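Local coordinates for endo-1,4-beta-xylanase (Pseudoalteromonas haloplanktis, PDB 2B4F), which hydrolyses internal beta-1,4 linkages of xylan, as a cold-adapted family 8 glycoside hydrolase, and may also cleave related beta-1,4-glucans, at residues A116-V121 with V137-A142; W249-F254 with N307-F312; P274-E279 with Y329-A334. The protein carries 1 engineered substitution. All coordinates share one frame; numbering follows the deposited sequence.

Contact 1: A116-V121 with V137-A142; sequences AKKQGV and VDEGPA. With XYP (beta-D-xylopyranose), chain B; XYP (beta-D-xylopyranose), chain C.
The carboxylate of Glu139 receives Lys118 on one oxygen: the ammonium NZ of Lys118 sits 2.9 Å from Glu139 OE1, on its anti lone pair, the one directed away from the other oxygen. The carboxylate of the preceding residue, Asp138, is met differently. Gly140 N approaches Asp138 OD1 at 2.9 Å from above the carboxylate plane, about 46° out of it, while the second oxygen, OD2, accepts from O2 of the chain B xylose at 3.0 Å and also from Trp124 NE1. The apolar part is carried by the puckered ring of Pro141, where Val121 CG2 packs 3.9 Å from Pro141 CG and lies about as close to CB and CD.

Lysine suits its place by length. Beyond CG its chain is extended and crosses the Glu139 side chain at about a right angle, so that CD and CE lie along Glu139 CB before NZ reaches the carboxylate. Glu139 OE1 is gripped twice, since His113 NE2 also bonds to it. With an alanine in place of Lys118, the Glu139 carboxylate would probably be left without its charged mate and Glu139 CB without its aliphatic cover. The branched Val121 and the rigid Pro141 form the buried apolar side, which Glu146 of helix 144-160 also touches. Lys118 to Val121 makes a type II turn, with Gly120 at the positive phi that glycine readily adopts.

Asp138 OD1 and Gly140 N close an Asx turn, at which the chain turns a corner, and the bond helps hold the sugar-binding carboxylate. At Gly140 a side chain would collide with O2 of the chain B xylose. A loop of this kind, lining the glycan-binding cleft, fits the (alpha/alpha)6 barrel of family 8 enzymes.

Contact 2: W249-F254 with N307-F312; sequences WNLPTF and NKALGF. With XYP (beta-D-xylopyranose), chain D; XYP (beta-D-xylopyranose), chain E; XYP (beta-D-xylopyranose), chain F; XYP (beta-D-xylopyranose), chain G.
Leu251 and Ala309 form the tightly packed side of this contact together with Phe312. Leu251 CD1 comes within 3.6 Å of Phe312 CD2, the two side chains crossing at about a right angle, while the other branch, CD2, rests against the methyl of Ala309. The small alanine suits a place where the loop runs close to the helix: Asn250 O lies 3.3 Å from Ala309 CA, in a CA-H...O contact. Phe312, with CG anti to the backbone N (chi1 172°), brings its ring against the loop, where its CD1 meets Trp249 O at 3.4 Å. Tyr329 packs edge-to-face with the same ring, and Ile286 of helix 283-296 touches Ala309.

The side facing the sugars is looser and more polar; Lys308 and Trp249 are partly exposed there, though Asn250 is buried. Lys308 bends at its third and fourth torsions, bringing NZ to 3.0 Å from Asn250 OD1, well above the amide plane (52°). Ser244 OG is a second partner of NZ, and Gly245 N also donates to OD1. These bonds fix the turn of the amide, whose ND2 then donates to O3 of the chain D xylose at 3.0 Å. An asparagine suits this place, since it tolerates the positive phi here and presents an acceptor to the protein and a donor to the sugar. Lys308 O, already bonded by Phe312 N inside the helix, accepts from O2 of the same xylose at 2.7 Å.

Trp249 lays one indole face against the sugars, with C4 of the chain E xylose and C1 of the chain F xylose over it, while Phe312 meets the sugars with its ring edge. At Gly311 a side chain would clash with the chain G xylose. An aromatic platform flanked by amide and carbonyl groups is characteristic of glycan-binding sites, and here it holds a linked run of xyloses.

Contact 3: P274-E279 with Y329-A334; sequences PGQWYE and YSYGGA. With XYP (beta-D-xylopyranose), chain F.
Tyr278 and Tyr329 bind each other through both backbone groups, as an antiparallel hydrogen-bonded pair. Tyr278 N donates to Tyr329 O at 2.8 Å, and Tyr329 N returns the bond to Tyr278 O at 3.0 Å, in the carbonyl plane. Their side chains lie side by side and point the same way, with Tyr278 CD2 near the edge of the Tyr329 ring. Both hydroxyls find partners beyond the pair: Tyr278 OH meets Gln344 NE2 and Tyr329 OH meets Glu326 N. Tyrosine thus suits the position, giving a buried ring for helix 300-318 (Leu313 touches both) and a satisfied polar end.

On the neighbouring positions, Gln276 spends its amide in two directions. NE2 donates to Ser330 OG at 3.1 Å, the hydroxyl lying 22° out of the amide plane, and OE1 accepts from Gly265 N. Chi1 (83°) sets CG between the backbone N and the carbonyl carbon, over one face of the Tyr331 ring in a CH-pi contact of 4.2 Å from Gln276 CG to the ring centroid, and a bend at chi2 turns the amide toward Ser330 OG. Ser330, small enough to sit against the indole of Trp277, has its OG 3.3 Å from Trp277 CD1. Beyond the paired residues a water bridges the segments, donating to Gln276 O at 2.7 Å and accepting from Tyr331 N.

Ser330 and Gly333 exchange backbone bonds, N to O and O to N, closing a type I' turn in which Tyr331 and Gly332 both take positive phi. Gly332 O accepts from O2 of the chain F xylose at 2.8 Å, and a side chain on Gly332 would collide with that xylose O2. The segments thus form a small three-stranded antiparallel sheet whose 329-334 beta hairpin offers the Gly332 carbonyl at its turn to the bound glycan.

Contacts 2 and 3 are neighbours, with centres about 10 Å apart; the centre of contact 1 lies about 32 and 29 Å from theirs, on another glycan pocket. Contacts 2 and 3 share the chain F xylose and probably a backbone hydrogen bond, Phe254 N to Trp277 O at 2.9 Å; helix 300-318 leads on to strand 329-330. Their chemistry differs with place. Contact 1 joins a loop to a segment with the short strand 138-139 by a salt bridge beside a small buried apolar patch. Contact 2, also largely buried, sets a loop on a helix with aliphatic and aromatic packing. Contact 3, only partly buried, relies on strand pairing, an amide and a bridging water.

Contact 1: A116-V121 with V137-A142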
# COMPACT_ATOMS: atom_id res chain seq x y z
N ALA A 116 1.17 12.82 -23.71
CA ALA A 116 0.47 13.60 -22.70
C ALA A 116 0.07 12.76 -21.49
O ALA A 116 -0.06 13.28 -20.39
CB ALA A 116 -0.77 14.29 -23.28
N LYS A 117 -0.12 11.47 -21.70
CA LYS A 117 -0.52 10.55 -20.62
C LYS A 117 0.59 10.26 -19.59
O LYS A 117 0.31 9.80 -18.49
CB LYS A 117 -1.03 9.24 -21.21
CG LYS A 117 -2.43 9.34 -21.78
CD LYS A 117 -2.83 8.03 -22.45
CE LYS A 117 -4.26 8.05 -22.96
NZ LYS A 117 -4.31 8.71 -24.29
N LYS A 118 1.83 10.52 -19.97
CA LYS A 118 3.00 10.32 -19.12
C LYS A 118 3.46 11.61 -18.45
O LYS A 118 4.33 11.57 -17.56
CB LYS A 118 4.15 9.73 -19.95
CG LYS A 118 4.12 8.21 -20.10
CD LYS A 118 5.00 7.78 -21.26
CE LYS A 118 4.97 6.28 -21.54
NZ LYS A 118 6.12 5.94 -22.46
N GLN A 119 2.88 12.75 -18.82
CA GLN A 119 3.39 14.02 -18.33
C GLN A 119 3.19 14.13 -16.83
O GLN A 119 2.06 14.06 -16.33
CB GLN A 119 2.74 15.23 -19.03
CG GLN A 119 3.10 15.32 -20.50
CD GLN A 119 2.37 16.43 -21.24
OE1 GLN A 119 1.49 17.09 -20.68
NE2 GLN A 119 2.76 16.65 -22.49
N GLY A 120 4.29 14.28 -16.12
CA GLY A 120 4.26 14.40 -14.67
C GLY A 120 3.97 13.15 -13.85
O GLY A 120 3.95 13.23 -12.64
N VAL A 121 3.73 12.00 -14.49
CA VAL A 121 3.52 10.76 -13.74
C VAL A 121 4.88 10.14 -13.43
O VAL A 121 5.91 10.53 -14.00
CB VAL A 121 2.58 9.75 -14.47
CG1 VAL A 121 1.31 10.47 -14.93
CG2 VAL A 121 3.27 9.08 -15.64
N VAL A 137 12.98 1.95 -17.16
CA VAL A 137 12.67 0.73 -17.93
C VAL A 137 11.27 0.86 -18.52
O VAL A 137 11.07 0.61 -19.71
CB VAL A 137 12.77 -0.53 -17.03
CG1 VAL A 137 12.40 -1.82 -17.82
CG2 VAL A 137 14.16 -0.65 -16.43
N ASP A 138 10.31 1.23 -17.69
CA ASP A 138 8.96 1.52 -18.14
C ASP A 138 8.56 2.89 -17.57
O ASP A 138 8.56 3.10 -16.34
CB ASP A 138 8.02 0.41 -17.67
CG ASP A 138 6.61 0.56 -18.16
OD1 ASP A 138 6.23 1.58 -18.79
OD2 ASP A 138 5.77 -0.33 -17.95
N GLU A 139 8.27 3.83 -18.47
CA GLU A 139 7.86 5.18 -18.10
C GLU A 139 6.39 5.26 -17.63
O GLU A 139 6.00 6.27 -17.06
CB GLU A 139 8.02 6.14 -19.28
CG GLU A 139 9.44 6.31 -19.79
CD GLU A 139 9.52 7.32 -20.94
OE1 GLU A 139 8.61 7.32 -21.78
OE2 GLU A 139 10.47 8.11 -20.99
N GLY A 140 5.60 4.25 -17.94
CA GLY A 140 4.23 4.15 -17.46
C GLY A 140 4.15 4.17 -15.94
O GLY A 140 5.09 3.70 -15.27
N PRO A 141 3.07 4.69 -15.38
CA PRO A 141 2.87 4.71 -13.93
C PRO A 141 2.22 3.45 -13.35
O PRO A 141 1.54 2.69 -14.03
CB PRO A 141 1.97 5.92 -13.72
CG PRO A 141 1.09 5.94 -14.94
CD PRO A 141 1.95 5.37 -16.08
N ALA A 142 2.47 3.24 -12.07
CA ALA A 142 1.73 2.29 -11.24
C ALA A 142 1.05 3.16 -10.18
O ALA A 142 1.67 3.55 -9.19
CB ALA A 142 2.69 1.30 -10.61
C1 XYP B . 1.40 -1.13 -17.67
C2 XYP B . 2.22 -0.47 -18.76
C3 XYP B . 1.29 0.03 -19.88
C4 XYP B . 0.39 -1.11 -20.37
C5 XYP B . -0.34 -1.67 -19.14
O2 XYP B . 2.96 0.61 -18.21
O3 XYP B . 2.07 0.61 -20.91
O4 XYP B . -0.58 -0.70 -21.33
O5 XYP B . 0.60 -2.13 -18.18
C1 XYP C . 2.42 -2.47 -12.72
C2 XYP C . 2.14 -3.66 -13.63
C3 XYP C . 2.33 -3.36 -15.13
C4 XYP C . 1.85 -1.95 -15.49
C5 XYP C . 2.30 -0.91 -14.46
O2 XYP C . 2.93 -4.77 -13.23
O3 XYP C . 1.64 -4.31 -15.96
O4 XYP C . 2.31 -1.65 -16.70
O5 XYP C . 1.87 -1.30 -13.19

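Contact 2: W249-F254 with N307-F312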
# COMPACT_ATOMS: atom_id res chain seq x y z
N TRP A 249 -15.15 -17.30 -3.79
CA TRP A 249 -14.94 -17.82 -2.44
C TRP A 249 -14.21 -16.85 -1.49
O TRP A 249 -13.28 -17.22 -0.77
CB TRP A 249 -14.25 -19.19 -2.52
CG TRP A 249 -15.21 -20.20 -3.04
CD1 TRP A 249 -15.19 -20.78 -4.27
CD2 TRP A 249 -16.38 -20.69 -2.38
NE1 TRP A 249 -16.27 -21.63 -4.40
CE2 TRP A 249 -17.02 -21.59 -3.26
CE3 TRP A 249 -16.95 -20.47 -1.12
CZ2 TRP A 249 -18.21 -22.28 -2.92
CZ3 TRP A 249 -18.15 -21.15 -0.78
CH2 TRP A 249 -18.75 -22.05 -1.68
N ASN A 250 -14.67 -15.60 -1.52
CA ASN A 250 -14.46 -14.61 -0.49
C ASN A 250 -13.08 -13.93 -0.46
O ASN A 250 -12.77 -13.23 0.48
CB ASN A 250 -14.83 -15.22 0.87
CG ASN A 250 -16.20 -15.89 0.82
OD1 ASN A 250 -17.18 -15.22 0.52
ND2 ASN A 250 -16.26 -17.20 1.03
N LEU A 251 -12.29 -14.11 -1.51
CA LEU A 251 -11.03 -13.39 -1.64
C LEU A 251 -11.16 -12.41 -2.79
O LEU A 251 -11.67 -12.76 -3.85
CB LEU A 251 -9.87 -14.34 -1.90
CG LEU A 251 -9.44 -15.23 -0.74
CD1 LEU A 251 -8.28 -16.12 -1.18
CD2 LEU A 251 -9.09 -14.41 0.52
N PRO A 252 -10.69 -11.18 -2.57
CA PRO A 252 -10.70 -10.16 -3.62
C PRO A 252 -9.64 -10.50 -4.69
O PRO A 252 -8.79 -11.37 -4.45
CB PRO A 252 -10.34 -8.87 -2.86
CG PRO A 252 -9.53 -9.31 -1.71
CD PRO A 252 -10.05 -10.69 -1.34
N THR A 253 -9.70 -9.84 -5.84
CA THR A 253 -8.85 -10.19 -6.96
C THR A 253 -7.92 -9.07 -7.41
O THR A 253 -8.05 -7.93 -7.01
CB THR A 253 -9.70 -10.71 -8.14
OG1 THR A 253 -10.43 -9.64 -8.75
CG2 THR A 253 -10.74 -11.69 -7.64
N PHE A 254 -6.97 -9.46 -8.24
CA PHE A 254 -5.96 -8.59 -8.86
C PHE A 254 -6.61 -7.42 -9.60
O PHE A 254 -6.30 -6.25 -9.33
CB PHE A 254 -5.10 -9.49 -9.77
CG PHE A 254 -4.21 -8.76 -10.73
CD1 PHE A 254 -3.64 -7.54 -10.43
CD2 PHE A 254 -3.92 -9.35 -11.96
CE1 PHE A 254 -2.81 -6.88 -11.36
CE2 PHE A 254 -3.09 -8.70 -12.88
CZ PHE A 254 -2.54 -7.46 -12.57
N ASN A 307 -13.89 -10.62 7.66
CA ASN A 307 -14.30 -11.85 8.35
C ASN A 307 -14.37 -13.02 7.38
O ASN A 307 -13.89 -14.11 7.66
CB ASN A 307 -15.64 -11.68 9.09
CG ASN A 307 -15.53 -10.82 10.34
OD1 ASN A 307 -14.47 -10.69 10.94
ND2 ASN A 307 -16.67 -10.26 10.77
N LYS A 308 -14.96 -12.79 6.21
CA LYS A 308 -15.09 -13.84 5.22
C LYS A 308 -13.78 -14.17 4.53
O LYS A 308 -13.53 -15.32 4.22
CB LYS A 308 -16.16 -13.48 4.18
CG LYS A 308 -17.57 -13.46 4.79
CD LYS A 308 -18.57 -12.58 4.02
CE LYS A 308 -18.90 -13.05 2.62
NZ LYS A 308 -19.31 -14.50 2.50
N ALA A 309 -12.94 -13.17 4.27
CA ALA A 309 -11.68 -13.45 3.58
C ALA A 309 -10.71 -14.20 4.51
O ALA A 309 -10.14 -15.19 4.12
CB ALA A 309 -11.04 -12.17 3.07
N LEU A 310 -10.52 -13.71 5.73
CA LEU A 310 -9.68 -14.40 6.71
C LEU A 310 -10.24 -15.79 7.00
O LEU A 310 -9.48 -16.74 7.17
CB LEU A 310 -9.59 -13.60 8.02
CG LEU A 310 -8.87 -12.26 7.91
CD1 LEU A 310 -8.96 -11.53 9.24
CD2 LEU A 310 -7.44 -12.43 7.47
N GLY A 311 -11.56 -15.89 6.97
CA GLY A 311 -12.26 -17.15 7.15
C GLY A 311 -11.91 -18.15 6.09
O GLY A 311 -11.69 -19.33 6.39
N PHE A 312 -11.85 -17.70 4.83
CA PHE A 312 -11.42 -18.59 3.76
C PHE A 312 -9.97 -19.04 3.95
O PHE A 312 -9.66 -20.19 3.73
CB PHE A 312 -11.56 -17.96 2.37
CG PHE A 312 -10.94 -18.81 1.31
CD1 PHE A 312 -11.65 -19.86 0.73
CD2 PHE A 312 -9.60 -18.63 0.96
CE1 PHE A 312 -11.04 -20.70 -0.20
CE2 PHE A 312 -8.99 -19.45 0.03
CZ PHE A 312 -9.70 -20.49 -0.55
C1 XYP D . -15.93 -18.85 6.02
C2 XYP D . -15.20 -18.62 4.70
C3 XYP D . -15.67 -19.61 3.65
C4 XYP D . -15.59 -21.04 4.18
C5 XYP D . -16.20 -21.14 5.59
O2 XYP D . -15.40 -17.29 4.27
O3 XYP D . -14.90 -19.48 2.47
O4 XYP D . -16.18 -21.92 3.36
O5 XYP D . -15.77 -20.12 6.47
C1 XYP E . -15.52 -22.72 2.42
C2 XYP E . -16.46 -23.82 1.98
C3 XYP E . -15.78 -24.67 0.91
C4 XYP E . -15.24 -23.80 -0.23
C5 XYP E . -14.44 -22.64 0.35
O2 XYP E . -16.75 -24.65 3.09
O3 XYP E . -16.62 -25.67 0.37
O4 XYP E . -14.43 -24.63 -1.03
O5 XYP E . -15.12 -21.94 1.37
C1 XYP F . -14.61 -24.39 -2.43
C2 XYP F . -13.25 -24.31 -3.06
C3 XYP F . -13.36 -24.15 -4.56
C4 XYP F . -14.21 -25.28 -5.14
C5 XYP F . -15.56 -25.31 -4.42
O2 XYP F . -12.50 -23.24 -2.52
O3 XYP F . -12.07 -24.17 -5.10
O4 XYP F . -14.38 -25.11 -6.54
O5 XYP F . -15.38 -25.37 -3.01
C1 XYP G . -17.03 -15.99 10.29
C2 XYP G . -16.42 -17.34 10.56
C3 XYP G . -15.54 -17.77 9.38
C4 XYP G . -16.31 -17.67 8.06
C5 XYP G . -16.86 -16.26 7.97
O2 XYP G . -15.63 -17.31 11.72
O3 XYP G . -15.08 -19.09 9.56
O4 XYP G . -15.44 -17.91 6.98
O5 XYP G . -17.67 -16.01 9.10

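Contact 3: P274-E279 with Y329-A334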
# COMPACT_ATOMS: atom_id res chain seq x y z
N PRO A 274 -3.64 -13.70 -14.45
CA PRO A 274 -5.08 -13.61 -14.71
C PRO A 274 -5.75 -12.64 -13.75
O PRO A 274 -5.37 -12.57 -12.58
CB PRO A 274 -5.56 -15.06 -14.49
CG PRO A 274 -4.36 -15.87 -14.74
CD PRO A 274 -3.22 -15.08 -14.16
N GLY A 275 -6.73 -11.89 -14.24
CA GLY A 275 -7.42 -10.88 -13.47
C GLY A 275 -8.09 -11.35 -12.18
O GLY A 275 -8.18 -10.57 -11.22
N GLN A 276 -8.57 -12.60 -12.17
CA GLN A 276 -9.39 -13.10 -11.05
C GLN A 276 -8.57 -13.77 -9.97
O GLN A 276 -9.13 -14.25 -8.98
CB GLN A 276 -10.49 -14.07 -11.55
CG GLN A 276 -10.06 -15.53 -11.78
CD GLN A 276 -9.31 -15.73 -13.06
OE1 GLN A 276 -9.18 -14.82 -13.87
NE2 GLN A 276 -8.78 -16.94 -13.24
N TRP A 277 -7.25 -13.83 -10.15
CA TRP A 277 -6.37 -14.35 -9.12
C TRP A 277 -6.35 -13.46 -7.90
O TRP A 277 -6.27 -12.25 -8.03
CB TRP A 277 -4.95 -14.48 -9.64
CG TRP A 277 -4.71 -15.73 -10.43
CD1 TRP A 277 -5.65 -16.56 -11.01
CD2 TRP A 277 -3.44 -16.29 -10.74
NE1 TRP A 277 -5.02 -17.60 -11.66
CE2 TRP A 277 -3.66 -17.46 -11.50
CE3 TRP A 277 -2.12 -15.91 -10.47
CZ2 TRP A 277 -2.62 -18.27 -11.96
CZ3 TRP A 277 -1.08 -16.72 -10.93
CH2 TRP A 277 -1.35 -17.88 -11.67
N TYR A 278 -6.49 -14.07 -6.73
CA TYR A 278 -5.99 -13.51 -5.49
C TYR A 278 -4.50 -13.78 -5.49
O TYR A 278 -4.07 -14.91 -5.37
CB TYR A 278 -6.67 -14.15 -4.29
CG TYR A 278 -6.04 -13.82 -2.96
CD1 TYR A 278 -6.39 -12.69 -2.25
CD2 TYR A 278 -5.10 -14.69 -2.40
CE1 TYR A 278 -5.82 -12.42 -1.01
CE2 TYR A 278 -4.52 -14.43 -1.18
CZ TYR A 278 -4.87 -13.30 -0.49
OH TYR A 278 -4.27 -13.07 0.72
N GLU A 279 -3.72 -12.72 -5.67
CA GLU A 279 -2.29 -12.82 -5.82
C GLU A 279 -1.61 -11.67 -5.07
O GLU A 279 -2.17 -11.11 -4.15
CB GLU A 279 -1.90 -12.91 -7.32
CG GLU A 279 -2.52 -11.89 -8.26
CD GLU A 279 -2.42 -10.48 -7.74
OE1 GLU A 279 -1.42 -9.79 -8.07
OE2 GLU A 279 -3.31 -10.10 -6.95
N TYR A 329 -4.59 -17.79 -4.98
CA TYR A 329 -5.81 -18.57 -5.16
C TYR A 329 -6.54 -18.06 -6.38
O TYR A 329 -6.46 -16.86 -6.70
CB TYR A 329 -6.70 -18.50 -3.92
CG TYR A 329 -6.16 -19.28 -2.74
CD1 TYR A 329 -5.34 -18.67 -1.81
CD2 TYR A 329 -6.43 -20.65 -2.59
CE1 TYR A 329 -4.82 -19.38 -0.75
CE2 TYR A 329 -5.92 -21.37 -1.53
CZ TYR A 329 -5.09 -20.73 -0.61
OH TYR A 329 -4.54 -21.39 0.45
N SER A 330 -7.22 -18.98 -7.09
CA SER A 330 -8.11 -18.63 -8.19
C SER A 330 -9.40 -19.44 -8.05
O SER A 330 -9.36 -20.68 -8.00
CB SER A 330 -7.46 -18.94 -9.53
OG SER A 330 -8.28 -18.51 -10.60
N TYR A 331 -10.52 -18.74 -7.99
CA TYR A 331 -11.83 -19.35 -7.80
C TYR A 331 -11.85 -20.30 -6.57
O TYR A 331 -12.49 -21.37 -6.60
CB TYR A 331 -12.22 -20.12 -9.07
CG TYR A 331 -12.51 -19.32 -10.30
CD1 TYR A 331 -13.50 -18.34 -10.29
CD2 TYR A 331 -11.84 -19.58 -11.51
CE1 TYR A 331 -13.80 -17.63 -11.43
CE2 TYR A 331 -12.13 -18.86 -12.65
CZ TYR A 331 -13.12 -17.90 -12.60
OH TYR A 331 -13.45 -17.20 -13.71
N GLY A 332 -11.17 -19.90 -5.50
CA GLY A 332 -11.03 -20.72 -4.30
C GLY A 332 -10.02 -21.87 -4.33
O GLY A 332 -9.86 -22.59 -3.33
N GLY A 333 -9.32 -22.05 -5.44
CA GLY A 333 -8.38 -23.13 -5.59
C GLY A 333 -6.93 -22.67 -5.55
O GLY A 333 -6.55 -21.72 -6.22
N ALA A 334 -6.12 -23.39 -4.77
CA ALA A 334 -4.71 -23.09 -4.60
C ALA A 334 -3.97 -23.29 -5.91
O ALA A 334 -4.22 -24.26 -6.65
CB ALA A 334 -4.12 -24.00 -3.50
C1 XYP F . -14.61 -24.39 -2.43
C2 XYP F . -13.25 -24.31 -3.06
C3 XYP F . -13.36 -24.15 -4.56
C4 XYP F . -14.21 -25.28 -5.14
C5 XYP F . -15.56 -25.31 -4.42
O2 XYP F . -12.50 -23.24 -2.52
O3 XYP F . -12.07 -24.17 -5.10
O4 XYP F . -14.38 -25.11 -6.54
O5 XYP F . -15.38 -25.37 -3.01
O HOH W 1 -11.05 -15.73 -7.90